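Local atomic coordinates of glycosyltransferase (Streptomyces halstedii, PDB entry 3WAD), a protein that belongs to the GT-B class of glycosyltransferases, with two domains each built round a parallel beta sheet flanked by helices. Residues 31-36 against 41-46; 213-218 against 346-351; 354-359 against 393-398. All blocks are in the same frame, centred on the assembly; numbering follows the deposited sequence.

Contact 1 of 3, residues 31-36 against 41-46; sequences VHIASH and QAISDS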
loop_
_atom_site.group_PDB
_atom_site.type_symbol
_atom_site.label_atom_id
_atom_site.label_comp_id
_atom_site.label_asym_id
_atom_site.label_seq_id
_atom_site.Cartn_x
_atom_site.Cartn_y
_atom_site.Cartn_z
ATOM N N VAL B 31 2.633 11.296 0.635
ATOM C CA VAL B 31 1.333 11.199 1.341
ATOM C C VAL B 31 1.606 10.898 2.806
ATOM O O VAL B 31 2.347 9.979 3.125
ATOM C CB VAL B 31 0.554 10.067 0.734
ATOM C CG1 VAL B 31 -0.822 9.898 1.417
ATOM C CG2 VAL B 31 0.364 10.321 -0.788
ATOM N N HIS B 32 1.081 11.729 3.677
ATOM C CA HIS B 32 1.059 11.468 5.094
ATOM C C HIS B 32 -0.372 11.083 5.543
ATOM O O HIS B 32 -1.361 11.804 5.203
ATOM C CB HIS B 32 1.529 12.711 5.897
ATOM C CG HIS B 32 3.008 12.976 5.813
ATOM N ND1 HIS B 32 3.581 14.129 6.303
ATOM C CD2 HIS B 32 4.026 12.242 5.311
ATOM C CE1 HIS B 32 4.889 14.079 6.131
ATOM N NE2 HIS B 32 5.180 12.963 5.499
ATOM N N ILE B 33 -0.490 10.021 6.350
ATOM C CA ILE B 33 -1.805 9.676 6.946
ATOM C C ILE B 33 -1.780 10.071 8.414
ATOM O O ILE B 33 -1.042 9.442 9.244
ATOM C CB ILE B 33 -2.220 8.118 6.821
ATOM C CG1 ILE B 33 -1.875 7.561 5.425
ATOM C CG2 ILE B 33 -3.708 7.866 7.317
ATOM C CD1 ILE B 33 -2.689 8.231 4.224
ATOM N N ALA B 34 -2.561 11.083 8.754
ATOM C CA ALA B 34 -2.527 11.547 10.129
ATOM C C ALA B 34 -3.745 10.976 10.784
ATOM O O ALA B 34 -4.846 11.108 10.235
ATOM C CB ALA B 34 -2.571 13.132 10.163
ATOM N N SER B 35 -3.575 10.412 11.983
ATOM C CA SER B 35 -4.671 9.838 12.731
ATOM C C SER B 35 -4.212 9.756 14.178
ATOM O O SER B 35 -2.993 9.993 14.476
ATOM C CB SER B 35 -5.041 8.461 12.118
ATOM O OG SER B 35 -6.251 7.893 12.611
ATOM N N HIS B 36 -5.138 9.490 15.093
ATOM C CA HIS B 36 -4.766 9.213 16.497
ATOM C C HIS B 36 -3.756 8.068 16.620
ATOM O O HIS B 36 -3.654 7.215 15.743
ATOM C CB HIS B 36 -5.981 8.939 17.397
ATOM C CG HIS B 36 -7.132 9.894 17.198
ATOM N ND1 HIS B 36 -8.009 9.794 16.139
ATOM C CD2 HIS B 36 -7.577 10.933 17.956
ATOM C CE1 HIS B 36 -8.936 10.725 16.239
ATOM N NE2 HIS B 36 -8.709 11.424 17.339
ATOM N N GLN B 41 -0.865 1.400 14.023
ATOM C CA GLN B 41 -0.585 0.094 13.553
ATOM C C GLN B 41 -1.356 -0.245 12.255
ATOM O O GLN B 41 -0.809 -0.978 11.346
ATOM C CB GLN B 41 -0.941 -0.933 14.654
ATOM C CG GLN B 41 -0.669 -2.386 14.183
ATOM C CD GLN B 41 0.787 -2.583 13.914
ATOM O OE1 GLN B 41 1.604 -2.225 14.741
ATOM N NE2 GLN B 41 1.136 -3.130 12.735
ATOM N N ALA B 42 -2.633 0.126 12.219
ATOM C CA ALA B 42 -3.465 -0.098 11.042
ATOM C C ALA B 42 -2.865 0.664 9.817
ATOM O O ALA B 42 -2.921 0.158 8.699
ATOM C CB ALA B 42 -4.918 0.363 11.268
ATOM N N ILE B 43 -2.345 1.880 10.031
ATOM C CA ILE B 43 -1.812 2.617 8.887
ATOM C C ILE B 43 -0.579 1.875 8.396
ATOM O O ILE B 43 -0.379 1.697 7.193
ATOM C CB ILE B 43 -1.443 4.075 9.252
ATOM C CG1 ILE B 43 -2.707 4.903 9.580
ATOM C CG2 ILE B 43 -0.695 4.696 8.058
ATOM C CD1 ILE B 43 -2.521 6.110 10.456
ATOM N N SER B 44 0.259 1.431 9.338
ATOM C CA SER B 44 1.374 0.541 8.962
ATOM C C SER B 44 1.045 -0.711 8.238
ATOM O O SER B 44 1.750 -1.068 7.267
ATOM C CB SER B 44 2.239 0.199 10.184
ATOM O OG SER B 44 2.947 1.357 10.481
ATOM N N ASP B 45 0.004 -1.396 8.677
ATOM C CA ASP B 45 -0.394 -2.651 8.075
ATOM C C ASP B 45 -0.951 -2.414 6.677
ATOM O O ASP B 45 -1.242 -3.378 5.979
ATOM C CB ASP B 45 -1.501 -3.338 8.854
ATOM C CG ASP B 45 -1.047 -3.866 10.244
ATOM O OD1 ASP B 45 0.170 -4.037 10.460
ATOM O OD2 ASP B 45 -1.970 -4.121 11.072
ATOM N N SER B 46 -1.229 -1.148 6.343
ATOM C CA SER B 46 -1.757 -0.809 5.026
ATOM C C SER B 46 -0.623 -0.388 4.047
ATOM O O SER B 46 -0.887 -0.077 2.908
ATOM C CB SER B 46 -2.770 0.309 5.092
ATOM O OG SER B 46 -3.795 -0.003 5.965
#

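Contact 2 of 3, residues 213-218 against 346-351; sequences MSFPSE and EGYVAE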
loop_
_atom_site.group_PDB
_atom_site.type_symbol
_atom_site.label_atom_id
_atom_site.label_comp_id
_atom_site.label_asym_id
_atom_site.label_seq_id
_atom_site.Cartn_x
_atom_site.Cartn_y
_atom_site.Cartn_z
ATOM N N MET B 213 -26.705 5.661 -7.243
ATOM C CA MET B 213 -27.353 5.398 -5.973
ATOM C C MET B 213 -27.137 6.554 -5.006
ATOM O O MET B 213 -27.599 6.492 -3.879
ATOM C CB MET B 213 -26.894 4.062 -5.322
ATOM C CG MET B 213 -25.374 3.982 -5.109
ATOM S SD MET B 213 -24.828 2.658 -3.938
ATOM C CE MET B 213 -25.012 3.571 -2.485
ATOM N N SER B 214 -26.441 7.611 -5.431
ATOM C CA SER B 214 -26.160 8.723 -4.521
ATOM C C SER B 214 -27.345 9.683 -4.363
ATOM O O SER B 214 -28.217 9.717 -5.241
ATOM C CB SER B 214 -24.959 9.498 -4.977
ATOM O OG SER B 214 -23.805 8.640 -4.951
ATOM N N PHE B 215 -27.375 10.442 -3.256
ATOM C CA PHE B 215 -28.339 11.541 -3.120
ATOM C C PHE B 215 -28.046 12.664 -4.127
ATOM O O PHE B 215 -26.884 12.853 -4.470
ATOM C CB PHE B 215 -28.304 12.139 -1.719
ATOM C CG PHE B 215 -28.546 11.149 -0.648
ATOM C CD1 PHE B 215 -29.592 10.224 -0.764
ATOM C CD2 PHE B 215 -27.724 11.145 0.507
ATOM C CE1 PHE B 215 -29.821 9.292 0.266
ATOM C CE2 PHE B 215 -27.926 10.238 1.561
ATOM C CZ PHE B 215 -28.989 9.291 1.467
ATOM N N PRO B 216 -29.104 13.392 -4.614
ATOM C CA PRO B 216 -28.857 14.688 -5.306
ATOM C C PRO B 216 -28.136 15.641 -4.362
ATOM O O PRO B 216 -28.372 15.625 -3.149
ATOM C CB PRO B 216 -30.276 15.222 -5.646
ATOM C CG PRO B 216 -31.238 14.446 -4.777
ATOM C CD PRO B 216 -30.551 13.065 -4.541
ATOM N N SER B 217 -27.197 16.399 -4.892
ATOM C CA SER B 217 -26.453 17.348 -4.083
ATOM C C SER B 217 -26.555 18.741 -4.744
ATOM O O SER B 217 -26.610 18.853 -5.925
ATOM C CB SER B 217 -24.983 16.902 -3.972
ATOM O OG SER B 217 -24.229 17.786 -3.145
ATOM N N GLU B 218 -26.621 19.792 -3.963
ATOM C CA GLU B 218 -26.554 21.133 -4.492
ATOM C C GLU B 218 -25.089 21.469 -4.766
ATOM O O GLU B 218 -24.763 22.570 -5.185
ATOM C CB GLU B 218 -27.151 22.115 -3.484
ATOM C CG GLU B 218 -28.704 22.133 -3.481
ATOM C CD GLU B 218 -29.253 23.202 -2.539
ATOM O OE1 GLU B 218 -28.839 24.379 -2.681
ATOM O OE2 GLU B 218 -30.103 22.879 -1.659
ATOM N N GLU B 346 -27.292 1.945 5.106
ATOM C CA GLU B 346 -27.477 0.613 4.593
ATOM C C GLU B 346 -28.912 0.367 4.109
ATOM O O GLU B 346 -29.113 -0.345 3.111
ATOM C CB GLU B 346 -27.097 -0.434 5.658
ATOM C CG GLU B 346 -25.703 -0.321 6.143
ATOM C CD GLU B 346 -25.656 0.457 7.436
ATOM O OE1 GLU B 346 -26.256 1.546 7.587
ATOM O OE2 GLU B 346 -25.036 -0.072 8.355
ATOM N N GLY B 347 -29.898 0.925 4.795
ATOM C CA GLY B 347 -31.332 0.709 4.462
ATOM C C GLY B 347 -31.626 1.284 3.078
ATOM O O GLY B 347 -32.199 0.638 2.192
ATOM N N TYR B 348 -31.144 2.492 2.873
ATOM C CA TYR B 348 -31.475 3.273 1.715
ATOM C C TYR B 348 -30.744 2.725 0.502
ATOM O O TYR B 348 -31.338 2.579 -0.559
ATOM C CB TYR B 348 -31.144 4.738 1.967
ATOM C CG TYR B 348 -31.385 5.596 0.738
ATOM C CD1 TYR B 348 -32.504 6.394 0.672
ATOM C CD2 TYR B 348 -30.478 5.602 -0.339
ATOM C CE1 TYR B 348 -32.717 7.210 -0.400
ATOM C CE2 TYR B 348 -30.671 6.407 -1.416
ATOM C CZ TYR B 348 -31.816 7.186 -1.448
ATOM O OH TYR B 348 -32.047 8.009 -2.481
ATOM N N VAL B 349 -29.471 2.373 0.663
ATOM C CA VAL B 349 -28.723 1.758 -0.436
ATOM C C VAL B 349 -29.280 0.355 -0.738
ATOM O O VAL B 349 -29.337 -0.057 -1.898
ATOM C CB VAL B 349 -27.267 1.676 -0.097
ATOM C CG1 VAL B 349 -26.498 0.765 -1.109
ATOM C CG2 VAL B 349 -26.663 3.125 -0.062
ATOM N N ALA B 350 -29.715 -0.374 0.304
ATOM C CA ALA B 350 -30.293 -1.703 0.052
ATOM C C ALA B 350 -31.479 -1.622 -0.948
ATOM O O ALA B 350 -31.565 -2.409 -1.893
ATOM C CB ALA B 350 -30.715 -2.407 1.331
ATOM N N GLU B 351 -32.326 -0.612 -0.775
ATOM C CA GLU B 351 -33.510 -0.471 -1.643
ATOM C C GLU B 351 -33.111 -0.112 -3.038
ATOM O O GLU B 351 -33.712 -0.617 -3.974
ATOM C CB GLU B 351 -34.404 0.595 -1.082
ATOM C CG GLU B 351 -35.854 0.408 -1.305
ATOM C CD GLU B 351 -36.539 1.193 -0.193
ATOM O OE1 GLU B 351 -35.848 1.309 0.869
ATOM O OE2 GLU B 351 -37.678 1.726 -0.372
#

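Contact 3 of 3, residues 354-359 against 393-398; sequences AERGAA and QKEYDA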
loop_
_atom_site.group_PDB
_atom_site.type_symbol
_atom_site.label_atom_id
_atom_site.label_comp_id
_atom_site.label_asym_id
_atom_site.label_seq_id
_atom_site.Cartn_x
_atom_site.Cartn_y
_atom_site.Cartn_z
ATOM N N ALA B 354 -32.137 -3.267 -4.686
ATOM C CA ALA B 354 -33.343 -4.104 -4.860
ATOM C C ALA B 354 -34.103 -3.630 -6.113
ATOM O O ALA B 354 -34.486 -4.465 -6.937
ATOM C CB ALA B 354 -34.225 -4.109 -3.608
ATOM N N GLU B 355 -34.179 -2.301 -6.316
ATOM C CA GLU B 355 -34.898 -1.729 -7.458
ATOM C C GLU B 355 -34.271 -2.040 -8.800
ATOM O O GLU B 355 -34.932 -1.968 -9.796
ATOM C CB GLU B 355 -35.032 -0.213 -7.356
ATOM C CG GLU B 355 -35.882 0.252 -6.242
ATOM C CD GLU B 355 -35.724 1.736 -6.068
ATOM O OE1 GLU B 355 -34.796 2.317 -6.684
ATOM O OE2 GLU B 355 -36.539 2.313 -5.341
ATOM N N ARG B 356 -32.987 -2.354 -8.819
ATOM C CA ARG B 356 -32.284 -2.662 -10.043
ATOM C C ARG B 356 -32.301 -4.188 -10.290
ATOM O O ARG B 356 -31.825 -4.708 -11.307
ATOM C CB ARG B 356 -30.877 -2.049 -9.958
ATOM C CG ARG B 356 -30.924 -0.498 -9.927
ATOM C CD ARG B 356 -29.711 0.168 -10.561
ATOM N NE ARG B 356 -29.314 -0.426 -11.849
ATOM C CZ ARG B 356 -28.242 -0.064 -12.559
ATOM N NH1 ARG B 356 -27.478 0.903 -12.123
ATOM N NH2 ARG B 356 -27.930 -0.652 -13.726
ATOM N N GLY B 357 -32.894 -4.914 -9.358
ATOM C CA GLY B 357 -33.027 -6.336 -9.509
ATOM C C GLY B 357 -31.805 -7.084 -9.098
ATOM O O GLY B 357 -31.717 -8.275 -9.389
ATOM N N ALA B 358 -30.864 -6.404 -8.422
ATOM C CA ALA B 358 -29.524 -6.947 -8.077
ATOM C C ALA B 358 -29.465 -7.554 -6.684
ATOM O O ALA B 358 -28.508 -8.243 -6.347
ATOM C CB ALA B 358 -28.417 -5.856 -8.200
ATOM N N ALA B 359 -30.513 -7.350 -5.904
ATOM C CA ALA B 359 -30.505 -7.758 -4.529
ATOM C C ALA B 359 -31.931 -8.099 -4.028
ATOM O O ALA B 359 -32.910 -7.622 -4.583
ATOM C CB ALA B 359 -29.945 -6.626 -3.715
ATOM N N GLN B 393 -21.950 -3.835 -12.293
ATOM C CA GLN B 393 -20.499 -4.005 -12.356
ATOM C C GLN B 393 -19.923 -3.281 -13.567
ATOM O O GLN B 393 -18.924 -2.581 -13.451
ATOM C CB GLN B 393 -20.132 -5.481 -12.369
ATOM C CG GLN B 393 -18.614 -5.825 -12.485
ATOM C CD GLN B 393 -18.408 -7.323 -12.825
ATOM O OE1 GLN B 393 -19.248 -7.944 -13.431
ATOM N NE2 GLN B 393 -17.307 -7.885 -12.408
ATOM N N LYS B 394 -20.599 -3.436 -14.723
ATOM C CA LYS B 394 -20.246 -2.713 -15.955
ATOM C C LYS B 394 -20.208 -1.178 -15.775
ATOM O O LYS B 394 -19.208 -0.571 -16.152
ATOM C CB LYS B 394 -21.159 -3.210 -17.112
ATOM C CG LYS B 394 -21.137 -2.364 -18.357
ATOM C CD LYS B 394 -22.208 -2.856 -19.408
ATOM C CE LYS B 394 -22.143 -1.975 -20.682
ATOM N NZ LYS B 394 -22.008 -2.770 -21.974
ATOM N N GLU B 395 -21.223 -0.570 -15.177
ATOM C CA GLU B 395 -21.275 0.838 -14.915
ATOM C C GLU B 395 -20.248 1.317 -13.874
ATOM O O GLU B 395 -19.811 2.486 -13.871
ATOM C CB GLU B 395 -22.671 1.219 -14.391
ATOM C CG GLU B 395 -23.830 0.915 -15.389
ATOM C CD GLU B 395 -25.212 0.993 -14.767
ATOM O OE1 GLU B 395 -25.436 1.805 -13.861
ATOM O OE2 GLU B 395 -26.113 0.248 -15.202
ATOM N N TYR B 396 -19.905 0.426 -12.933
ATOM C CA TYR B 396 -18.842 0.727 -11.976
ATOM C C TYR B 396 -17.475 0.684 -12.702
ATOM O O TYR B 396 -16.616 1.558 -12.479
ATOM C CB TYR B 396 -18.918 -0.314 -10.841
ATOM C CG TYR B 396 -17.624 -0.488 -10.032
ATOM C CD1 TYR B 396 -17.397 0.240 -8.868
ATOM C CD2 TYR B 396 -16.695 -1.402 -10.406
ATOM C CE1 TYR B 396 -16.193 0.066 -8.097
ATOM C CE2 TYR B 396 -15.512 -1.592 -9.657
ATOM C CZ TYR B 396 -15.283 -0.875 -8.526
ATOM O OH TYR B 396 -14.134 -1.102 -7.796
ATOM N N ASP B 397 -17.240 -0.331 -13.513
ATOM C CA ASP B 397 -15.933 -0.427 -14.234
ATOM C C ASP B 397 -15.603 0.822 -15.048
ATOM O O ASP B 397 -14.435 1.115 -15.302
ATOM C CB ASP B 397 -15.854 -1.644 -15.177
ATOM C CG ASP B 397 -15.690 -2.999 -14.416
ATOM O OD1 ASP B 397 -15.212 -3.012 -13.235
ATOM O OD2 ASP B 397 -16.074 -4.065 -14.993
ATOM N N ALA B 398 -16.646 1.530 -15.447
ATOM C CA ALA B 398 -16.586 2.708 -16.330
ATOM C C ALA B 398 -16.464 3.972 -15.541
ATOM O O ALA B 398 -16.338 5.044 -16.139
ATOM C CB ALA B 398 -17.874 2.762 -17.225
#

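Contact 1 of 3, residues 31-36 against 41-46
Ile43 touches Ile33 and Ser35 through carbon atoms alone, and this apolar junction is where residues 41-46 meet residues 31-36. The side chains of the two isoleucines pass each other at a slant. CD1 of Ile43 lies 3.8 Å from CG2 of Ile33, while the same methyl stands 3.8 Å from CB of Ser35 and so spans two residues of the strand that turn toward the helix. The other branch of Ile43 also takes part: its CG2 is 3.9 Å from Ile33 CB. CG1 of Ile33 lies beside the backbone N (chi1 -42°), which puts CG2 opposite that N and against Ile43, and the CD1 end of the longer branch leads off elsewhere. Leu14, of helix 11-16, packs on both isoleucines and continues the hydrophobic layer.

Polar bonds run beside this junction and not through it. Ser35 OG bonds to Val7 O and Asn39 ND2, while its CB carries the contact with Ile43. Within residues 41-46, Ser46 OG bonds to Ala42 O at 2.9 Å, and Gln41 NE2 reaches Asp45 OD1 at 2.6 Å. Asp45 OD1 lies in the amide plane of Gln41, whereas NE2 meets that oxygen from above the carboxylate, 41° out of its plane.

The backbone supplies the frame. Ile33 pairs with Thr49 and Val51, and the two segments belong to one beta-alpha-beta unit: strand 30-35, helix 40-44 and strand 49-52 of the N-terminal parallel sheet.

Contacts between methyls and methylenes are short-ranged and have little directional preference. The fit of Ile43 against the strand therefore depends on shape and on exclusion of water, whereas directional bonds such as that from Trp22 NE1 to Ser46 O tie the backbone at Ser46 to helix 18-27.

Contact 2 of 3, residues 213-218 against 346-351
Phe215 and Tyr348 meet as a T-shaped pair, with the edge of the phenylalanine ring directed at the face of the tyrosine. Their centroids are 4.8 Å apart and their planes stand at 69°. The leading atom is Phe215 CE1, poised over the tyrosine away from the ring centre and toward the rim, 3.4 Å from Tyr348 CZ. Next to it, Phe215 CD1 lies 3.7 Å from Tyr348 OH, so the edge bears on the phenolic end of the ring. Tyr348 reaches this place because its CG is opposite the backbone N (chi1 176°), which sends the ring from the helix to the loop. Each ring has a further cationic neighbour, Arg159 beside Phe215 and Arg352 beside Tyr348, both in cation-pi geometry.

The pair bridges the two halves of a GT-B fold. Residues 213-218 belong to the loop between strands 204-206 and 221-222 of the N-terminal sheet; helix 346-355 follows strand 336-338 and precedes strand 359-361 of the C-terminal sheet in the chain. Leu154, from the N-terminal half, touches Phe215, Tyr348 and Met213.

Met213 approaches the same helix one residue along, its thioether lying against Val349. SD is 3.8 Å from Val349 CG1, and the chain bends at chi3 beyond it; the terminal methyl CE is modelled too close to Val349 CG2, leaving its exact position doubtful. Arg326, on helix 323-332, packs against both Met213 and Val349. The carbonyl O of Met213 meets the tyrosine instead, near the plane of the Tyr348 ring and 3.9 Å from CE2 at its edge. This buried oxygen has no hydrogen-bonding partner in the model, although the slightly positive C-H rim of the tyrosine may offer it mild electrostatic compensation.

Contact 3 of 3, residues 354-359 against 393-398
Arg356 stands where helix 346-355 gives way to Gly357, whose positive phi of 83° closes the helix in a Schellman motif, and it faces Glu395 near the C-terminal end of helix 384-397. The two side chains come from opposite directions. The guanidinium grips end-on with both terminal nitrogens, one to each carboxylate oxygen: Arg356 NH1 donates to Glu395 OE1 at 2.8 Å, and Arg356 NH2 to Glu395 OE2 at a short 2.5 Å.

Both bonds are nearly straight and use the syn sides of the oxygens. The oxygens lie almost in the guanidinium plane; the planes of the two groups are 20° apart, and each nitrogen lies 28° out of the carboxylate plane. The glutamate is extended beyond CG, whereas the arginine bends at chi2 and chi3 to present its NH1/NH2 edge to the carboxylate.

Neighbours may steady both groups. Gln391 NE2 also donates to Glu395 OE2, and Trp212 touches Glu395 while forming a cation-pi contact with Arg356. The result is a classic bidentate arginine-carboxylate salt bridge, joining two helices at the surface of the C-terminal domain.

How the contacts relate
Contacts 2 and 3 are close relatives: both draw on helix 346-355, their segments adjoin in the sequence, and their centres are about 14 Å apart on the same side of the chain's centre. Contact 2 uses the first part of the helix to meet the N-terminal half, and contact 3 uses its closing end to reach another helix of the C-terminal half. Contact 1 is remote from both, across the chain's centre, with centres about 29 Å from contact 2 and 32 Å from contact 3. Contacts 1 and 3 thus each lie within one half of the fold, while contact 2 joins the two halves.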